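Local coordinates for protein aldehyde dehydrogenase (Trypanosoma brucei, PDB 5MYP) that probably catalyses the NAD-dependent oxidation of aldehydes in the glycosome, at residues A[226-231]-A[392-397]; A[257-262]-A[365-370]. All coordinates share one frame; numbering follows the deposited sequence. Where two conformers were deposited one is given.

Contact 1 (A[226-231]-A[392-397]); sequences GKSPVV and PLALYV
Tyr396 N donates to Pro229 O at 2.9 Å, and Val231 N donates to Tyr396 O at 2.7 Å. Tyr396 is thus gripped through both its backbone polar atoms by the residues flanking Val230, and CA-H...O contacts from Val230 to Tyr396 O and from Val397 to Val231 O fill in between. Beside this backbone seam, Tyr396 turns CG anti to its own carbonyl carbon (chi1 -56°), which lays the ring edge against Val230, with CD2 3.8 Å from Val230 CG2. The phenol oxygen reaches on to Ile260 O. Val231 and Val397 take the opposite face, where Phe404 of helix 402-411 covers both. Strands 229-232 and 395-398 are parallel neighbours in the mixed sheet of the aldehyde dehydrogenase catalytic domain, and helix 402-411 makes the beta-alpha-beta crossover from strand 395-398 to strand 417-419. At the N-terminal end of the close packing the Pro229 and Pro392 rings meet at about a right angle, Pro229 CD lying 3.7 Å from Pro392 CG, while Pro229 CG touches Leu395 CG at 4.1 Å. Further back the pairing slackens. Ala394 N finds the side-chain oxygen Ser228 OG in place of a carbonyl, at 3.3 Å and a bent 138°. Beyond that bond, near partly exposed Gly226, a water takes over: it accepts from Leu393 N at 3.1 Å, bonds to Ser228 OG and donates weakly to Gly226 O.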
ATOM      1  N   GLY A 226      16.538 -10.492   1.620  1.00 15.40           N
ATOM      2  CA  GLY A 226      16.423 -11.408   2.742  1.00 14.96           C
ATOM      3  C   GLY A 226      17.041 -12.720   2.320  1.00 14.59           C
ATOM      4  O   GLY A 226      17.573 -12.841   1.213  1.00 14.91           O
ATOM      5  N   LYS A 227      16.953 -13.707   3.198  1.00 13.91           N
ATOM      6  CA  LYS A 227      17.560 -15.005   2.967  1.00 13.58           C
ATOM      7  C   LYS A 227      16.488 -15.979   2.505  1.00 13.15           C
ATOM      8  O   LYS A 227      15.803 -16.582   3.332  1.00 13.20           O
ATOM      9  CB  LYS A 227      18.228 -15.504   4.247  1.00 13.48           C
ATOM     10  CG  LYS A 227      19.353 -14.611   4.751  1.00 13.49           C
ATOM     11  CD  LYS A 227      19.895 -15.074   6.093  1.00 13.36           C
ATOM     12  CE  LYS A 227      20.678 -16.378   5.997  1.00 13.22           C
ATOM     13  NZ  LYS A 227      21.968 -16.238   5.265  1.00 13.11           N
ATOM     14  N   SER A 228      16.340 -16.117   1.187  1.00 12.82           N
ATOM     15  CA  SER A 228      15.359 -17.047   0.609  1.00 12.81           C
ATOM     16  C   SER A 228      15.804 -18.495   0.837  1.00 12.74           C
ATOM     17  O   SER A 228      16.817 -18.919   0.269  1.00 12.54           O
ATOM     18  CB  SER A 228      15.170 -16.802  -0.890  1.00 12.85           C
ATOM     19  OG  SER A 228      14.675 -15.494  -1.150  1.00 13.01           O
ATOM     20  N   PRO A 229      15.064 -19.254   1.673  1.00 12.82           N
ATOM     21  CA  PRO A 229      15.463 -20.632   1.947  1.00 13.03           C
ATOM     22  C   PRO A 229      15.008 -21.606   0.866  1.00 13.28           C
ATOM     23  O   PRO A 229      13.992 -21.370   0.205  1.00 13.17           O
ATOM     24  CB  PRO A 229      14.749 -20.945   3.260  1.00 13.05           C
ATOM     25  CG  PRO A 229      13.530 -20.100   3.238  1.00 13.15           C
ATOM     26  CD  PRO A 229      13.820 -18.900   2.382  1.00 12.93           C
ATOM     27  N   VAL A 230      15.772 -22.685   0.696  1.00 13.56           N
ATOM     28  CA  VAL A 230      15.365 -23.823  -0.122  1.00 13.68           C
ATOM     29  C   VAL A 230      15.192 -25.016   0.808  1.00 13.94           C
ATOM     30  O   VAL A 230      16.157 -25.483   1.415  1.00 13.79           O
ATOM     31  CB  VAL A 230      16.401 -24.180  -1.207  1.00 13.80           C
ATOM     32  CG1 VAL A 230      15.903 -25.348  -2.059  1.00 13.90           C
ATOM     33  CG2 VAL A 230      16.701 -22.981  -2.088  1.00 13.85           C
ATOM     34  N   VAL A 231      13.957 -25.498   0.923  1.00 14.12           N
ATOM     35  CA  VAL A 231      13.652 -26.686   1.706  1.00 14.24           C
ATOM     36  C   VAL A 231      13.646 -27.885   0.755  1.00 14.48           C
ATOM     37  O   VAL A 231      12.977 -27.851  -0.275  1.00 13.91           O
ATOM     38  CB  VAL A 231      12.297 -26.553   2.425  1.00 14.20           C
ATOM     39  CG1 VAL A 231      11.968 -27.814   3.218  1.00 14.28           C
ATOM     40  CG2 VAL A 231      12.304 -25.327   3.333  1.00 14.31           C
ATOM     41  N   PRO A 392      11.534 -13.557   3.935  1.00 13.15           N
ATOM     42  CA  PRO A 392      12.305 -13.402   2.707  1.00 13.15           C
ATOM     43  C   PRO A 392      11.416 -13.140   1.503  1.00 13.04           C
ATOM     44  O   PRO A 392      10.212 -13.398   1.549  1.00 12.56           O
ATOM     45  CB  PRO A 392      12.991 -14.759   2.568  1.00 13.16           C
ATOM     46  CG  PRO A 392      12.000 -15.716   3.134  1.00 13.18           C
ATOM     47  CD  PRO A 392      11.253 -14.979   4.210  1.00 13.22           C
ATOM     48  N   LEU A 393      12.021 -12.647   0.429  1.00 13.13           N
ATOM     49  CA  LEU A 393      11.295 -12.359  -0.804  1.00 13.30           C
ATOM     50  C   LEU A 393      10.766 -13.632  -1.473  1.00 13.19           C
ATOM     51  O   LEU A 393       9.698 -13.615  -2.083  1.00 13.20           O
ATOM     52  CB  LEU A 393      12.190 -11.587  -1.776  1.00 13.54           C
ATOM     53  CG  LEU A 393      11.544 -10.990  -3.028  1.00 13.83           C
ATOM     54  CD1 LEU A 393      10.364 -10.094  -2.675  1.00 14.09           C
ATOM     55  CD2 LEU A 393      12.578 -10.213  -3.826  1.00 13.94           C
ATOM     56  N   ALA A 394      11.512 -14.728  -1.360  1.00 13.09           N
ATOM     57  CA  ALA A 394      11.095 -16.015  -1.915  1.00 13.26           C
ATOM     58  C   ALA A 394      11.330 -17.136  -0.911  1.00 13.34           C
ATOM     59  O   ALA A 394      12.180 -17.030  -0.033  1.00 13.30           O
ATOM     60  CB  ALA A 394      11.843 -16.293  -3.210  1.00 13.09           C
ATOM     61  N   LEU A 395      10.540 -18.195  -1.036  1.00 13.69           N
ATOM     62  CA  LEU A 395      10.736 -19.430  -0.286  1.00 14.12           C
ATOM     63  C   LEU A 395      10.546 -20.577  -1.264  1.00 14.07           C
ATOM     64  O   LEU A 395       9.575 -20.596  -2.021  1.00 13.95           O
ATOM     65  CB  LEU A 395       9.737 -19.525   0.870  1.00 14.68           C
ATOM     66  CG  LEU A 395       9.789 -20.780   1.757  1.00 15.16           C
ATOM     67  CD1 LEU A 395       9.439 -20.447   3.200  1.00 15.38           C
ATOM     68  CD2 LEU A 395       8.880 -21.887   1.243  1.00 15.41           C
ATOM     69  N   TYR A 396      11.465 -21.534  -1.238  1.00 13.94           N
ATOM     70  CA  TYR A 396      11.480 -22.628  -2.198  1.00 13.94           C
ATOM     71  C   TYR A 396      11.359 -23.962  -1.471  1.00 14.25           C
ATOM     72  O   TYR A 396      12.023 -24.175  -0.459  1.00 14.27           O
ATOM     73  CB  TYR A 396      12.770 -22.572  -3.015  1.00 13.74           C
ATOM     74  CG  TYR A 396      12.982 -21.249  -3.721  1.00 13.53           C
ATOM     75  CD1 TYR A 396      12.017 -20.749  -4.588  1.00 13.44           C
ATOM     76  CD2 TYR A 396      14.148 -20.500  -3.532  1.00 13.39           C
ATOM     77  CE1 TYR A 396      12.193 -19.538  -5.241  1.00 13.46           C
ATOM     78  CE2 TYR A 396      14.338 -19.292  -4.186  1.00 13.40           C
ATOM     79  CZ  TYR A 396      13.355 -18.816  -5.042  1.00 13.46           C
ATOM     80  OH  TYR A 396      13.530 -17.630  -5.716  1.00 13.59           O
ATOM     81  N   VAL A 397      10.500 -24.845  -1.982  1.00 14.73           N
ATOM     82  CA  VAL A 397      10.282 -26.170  -1.395  1.00 15.14           C
ATOM     83  C   VAL A 397      10.387 -27.224  -2.491  1.00 15.56           C
ATOM     84  O   VAL A 397       9.630 -27.183  -3.458  1.00 15.14           O
ATOM     85  CB  VAL A 397       8.893 -26.287  -0.722  1.00 15.39           C
ATOM     86  CG1 VAL A 397       8.727 -27.654  -0.053  1.00 15.44           C
ATOM     87  CG2 VAL A 397       8.692 -25.160   0.282  1.00 15.59           C
TER
HETATM   88  O   HOH W   1      15.033 -12.798  -0.256  1.00 18.07           O

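Contact 2 (A[257-262]-A[365-370])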
ATOM      1  N   GLN A 257      24.019 -12.858  -6.944  1.00 16.36           N
ATOM      2  CA  GLN A 257      23.612 -11.500  -6.572  1.00 16.40           C
ATOM      3  C   GLN A 257      22.222 -11.208  -7.128  1.00 16.34           C
ATOM      4  O   GLN A 257      22.046 -10.396  -8.038  1.00 16.63           O
ATOM      5  CB  GLN A 257      24.659 -10.486  -7.054  1.00 16.44           C
ATOM      6  CG  GLN A 257      26.013 -10.674  -6.372  1.00 16.46           C
ATOM      7  CD  GLN A 257      27.168 -10.010  -7.092  1.00 16.49           C
ATOM      8  OE1 GLN A 257      27.864  -9.173  -6.522  1.00 16.25           O
ATOM      9  NE2 GLN A 257      27.390 -10.393  -8.341  1.00 16.56           N
ATOM     10  N   THR A 258      21.245 -11.902  -6.554  1.00 16.26           N
ATOM     11  CA  THR A 258      19.839 -11.807  -6.931  1.00 16.64           C
ATOM     12  C   THR A 258      19.029 -11.825  -5.635  1.00 16.65           C
ATOM     13  O   THR A 258      19.305 -12.638  -4.743  1.00 15.95           O
ATOM     14  CB  THR A 258      19.415 -12.998  -7.825  1.00 16.72           C
ATOM     15  OG1 THR A 258      20.360 -13.171  -8.892  1.00 17.09           O
ATOM     16  CG2 THR A 258      18.023 -12.801  -8.415  1.00 16.91           C
ATOM     17  N   CYS A 259      18.032 -10.944  -5.545  0.50 16.91           N
ATOM     18  CA  CYS A 259      17.177 -10.831  -4.355  0.50 17.21           C
ATOM     19  C   CYS A 259      16.333 -12.072  -4.067  0.50 16.72           C
ATOM     20  O   CYS A 259      15.863 -12.251  -2.941  0.50 16.86           O
ATOM     21  CB  CYS A 259      16.270  -9.613  -4.480  0.50 17.68           C
ATOM     22  SG  CYS A 259      17.149  -8.063  -4.188  0.50 19.16           S
ATOM     23  N   ILE A 260      16.151 -12.918  -5.083  1.00 16.12           N
ATOM     24  CA  ILE A 260      15.413 -14.184  -4.968  1.00 15.75           C
ATOM     25  C   ILE A 260      16.321 -15.402  -5.226  1.00 15.43           C
ATOM     26  O   ILE A 260      15.840 -16.501  -5.504  1.00 15.21           O
ATOM     27  CB  ILE A 260      14.177 -14.193  -5.911  1.00 15.54           C
ATOM     28  CG1 ILE A 260      14.564 -13.886  -7.369  1.00 15.52           C
ATOM     29  CG2 ILE A 260      13.134 -13.189  -5.421  1.00 15.60           C
ATOM     30  CD1 ILE A 260      13.431 -14.031  -8.357  1.00 15.50           C
ATOM     31  N   ALA A 261      17.636 -15.218  -5.113  1.00 15.25           N
ATOM     32  CA  ALA A 261      18.575 -16.335  -5.241  1.00 14.95           C
ATOM     33  C   ALA A 261      18.363 -17.294  -4.073  1.00 14.69           C
ATOM     34  O   ALA A 261      17.959 -16.864  -2.997  1.00 14.09           O
ATOM     35  CB  ALA A 261      20.013 -15.846  -5.248  1.00 15.02           C
ATOM     36  N   PRO A 262      18.620 -18.599  -4.285  1.00 14.77           N
ATOM     37  CA  PRO A 262      18.636 -19.502  -3.137  1.00 14.65           C
ATOM     38  C   PRO A 262      19.761 -19.087  -2.190  1.00 14.28           C
ATOM     39  O   PRO A 262      20.928 -19.105  -2.571  1.00 14.44           O
ATOM     40  CB  PRO A 262      18.874 -20.884  -3.767  1.00 14.84           C
ATOM     41  CG  PRO A 262      19.456 -20.623  -5.106  1.00 15.06           C
ATOM     42  CD  PRO A 262      18.944 -19.288  -5.549  1.00 14.99           C
ATOM     43  N   GLU A 365      21.733 -11.635   4.622  1.00 19.04           N
ATOM     44  CA  GLU A 365      21.525 -11.990   3.217  1.00 18.47           C
ATOM     45  C   GLU A 365      22.892 -12.150   2.565  1.00 17.52           C
ATOM     46  O   GLU A 365      23.700 -11.224   2.590  1.00 16.99           O
ATOM     47  CB  GLU A 365      20.724 -10.906   2.485  1.00 18.99           C
ATOM     48  CG  GLU A 365      20.532 -11.146   0.988  1.00 19.53           C
ATOM     49  CD  GLU A 365      19.764 -10.029   0.291  1.00 19.97           C
ATOM     50  OE1 GLU A 365      19.877  -8.860   0.718  1.00 21.18           O
ATOM     51  OE2 GLU A 365      19.040 -10.318  -0.689  1.00 19.61           O
ATOM     52  N   ILE A 366      23.144 -13.317   1.985  1.00 16.41           N
ATOM     53  CA  ILE A 366      24.459 -13.620   1.426  1.00 16.19           C
ATOM     54  C   ILE A 366      24.705 -12.784   0.166  1.00 16.12           C
ATOM     55  O   ILE A 366      25.719 -12.077   0.069  1.00 15.73           O
ATOM     56  CB  ILE A 366      24.618 -15.137   1.175  1.00 16.06           C
ATOM     57  CG1 ILE A 366      24.578 -15.873   2.523  1.00 16.00           C
ATOM     58  CG2 ILE A 366      25.919 -15.434   0.432  1.00 16.16           C
ATOM     59  CD1 ILE A 366      24.663 -17.377   2.444  1.00 15.95           C
ATOM     60  N   PHE A 367      23.764 -12.853  -0.777  1.00 16.14           N
ATOM     61  CA  PHE A 367      23.829 -12.087  -2.025  1.00 16.08           C
ATOM     62  C   PHE A 367      25.143 -12.372  -2.757  1.00 15.78           C
ATOM     63  O   PHE A 367      25.874 -11.468  -3.163  1.00 15.49           O
ATOM     64  CB  PHE A 367      23.632 -10.590  -1.741  1.00 16.56           C
ATOM     65  CG  PHE A 367      22.913  -9.860  -2.833  1.00 16.76           C
ATOM     66  CD1 PHE A 367      21.547 -10.027  -3.000  1.00 16.99           C
ATOM     67  CD2 PHE A 367      23.592  -9.003  -3.692  1.00 17.02           C
ATOM     68  CE1 PHE A 367      20.868  -9.361  -4.010  1.00 17.19           C
ATOM     69  CE2 PHE A 367      22.910  -8.328  -4.696  1.00 17.03           C
ATOM     70  CZ  PHE A 367      21.552  -8.509  -4.857  1.00 17.04           C
ATOM     71  N   GLY A 368      25.433 -13.659  -2.901  1.00 15.72           N
ATOM     72  CA  GLY A 368      26.689 -14.102  -3.481  1.00 15.75           C
ATOM     73  C   GLY A 368      26.753 -15.609  -3.650  1.00 15.85           C
ATOM     74  O   GLY A 368      25.782 -16.306  -3.360  1.00 15.86           O
ATOM     75  N   PRO A 369      27.900 -16.127  -4.117  1.00 15.89           N
ATOM     76  CA  PRO A 369      28.016 -17.555  -4.434  1.00 16.17           C
ATOM     77  C   PRO A 369      28.121 -18.558  -3.260  1.00 16.34           C
ATOM     78  O   PRO A 369      28.389 -19.732  -3.513  1.00 16.90           O
ATOM     79  CB  PRO A 369      29.295 -17.612  -5.294  1.00 16.13           C
ATOM     80  CG  PRO A 369      29.505 -16.217  -5.769  1.00 16.05           C
ATOM     81  CD  PRO A 369      29.063 -15.377  -4.622  1.00 16.00           C
ATOM     82  N   ILE A 370      27.898 -18.132  -2.014  1.00 16.24           N
ATOM     83  CA  ILE A 370      27.988 -19.035  -0.860  1.00 16.15           C
ATOM     84  C   ILE A 370      26.614 -19.642  -0.568  1.00 15.89           C
ATOM     85  O   ILE A 370      25.634 -18.911  -0.416  1.00 15.73           O
ATOM     86  CB  ILE A 370      28.509 -18.310   0.405  1.00 16.48           C
ATOM     87  CG1 ILE A 370      29.788 -17.505   0.106  1.00 16.49           C
ATOM     88  CG2 ILE A 370      28.725 -19.297   1.549  1.00 16.61           C
ATOM     89  CD1 ILE A 370      30.902 -18.284  -0.564  1.00 16.75           C
TER
HETATM   90  O   HOH W   2      19.239 -12.765  -1.917  1.00 14.76           O
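Gln257 carries its side chain across the side chain of Phe367 at about a right angle. CB sits 3.6 Å from Phe367 CE2, at the near rim of the ring. With CG anti to the carbonyl carbon (chi1 -64°), the chain then passes the backbone of Phe367, where CG comes to 3.3 Å from Phe367 O. Beyond CG it runs extended and leaves the aromatic behind; at the tip OE1 accepts from Val317 N and NE2 donates to Arg315 O, which holds the buried amide at both ends, its plane 63° from that of the ring. The ring itself lies against the main chain. Over one face stand Gln257 CA, 3.7 Å above the plane, and Thr258 N, both displaced toward the rim, and the ring atom CE1 is 3.5 Å from Thr258 C. Cys259 CA lies at the edge, in the ring plane. No direct hydrogen bond joins the two segments. A water bridges them instead, donating to Thr258 O at 2.8 Å and to Glu365 OE2 at 2.7 Å, although more acceptors compete for it than it has protons. Thr258 O also accepts from Ala261 N at 3.1 Å, closing a type I beta turn from Thr258 to Ala261 with Cys259 at its second position. The Cys259 sulfur lies obliquely beside the Phe367 ring, but it was modelled in two conformers, so that contact is doubtful. The arrangement is consistent with the active site of the aldehyde dehydrogenase family: Phe367, in the family's Glu-x-Phe-Gly-Pro motif (here Glu-Ile-Phe-Gly-Pro), packs on the main chain of residues 257 to 259, with Cys259 the predicted catalytic cysteine.

Contact 1 lies in the buried core and contact 2 in the partly buried region of the predicted active site, their centres about 10 Å apart. One depends on strand pairing, with direct main-chain hydrogen bonds and aliphatic and proline side chains beside the Tyr396 ring; the other packs two irregular loops with no direct hydrogen bond, water making the polar link. They nevertheless serve one sheet: the loops of contact 2 lead into strands 264-268 and 370-376, and strand 264-268 lies beside strand 229-232 of contact 1. They also touch directly. Leu393, ahead of strand 395-398, packs on Ile260 of the turn, and Val230 of strand 229-232 on Pro262 just after it.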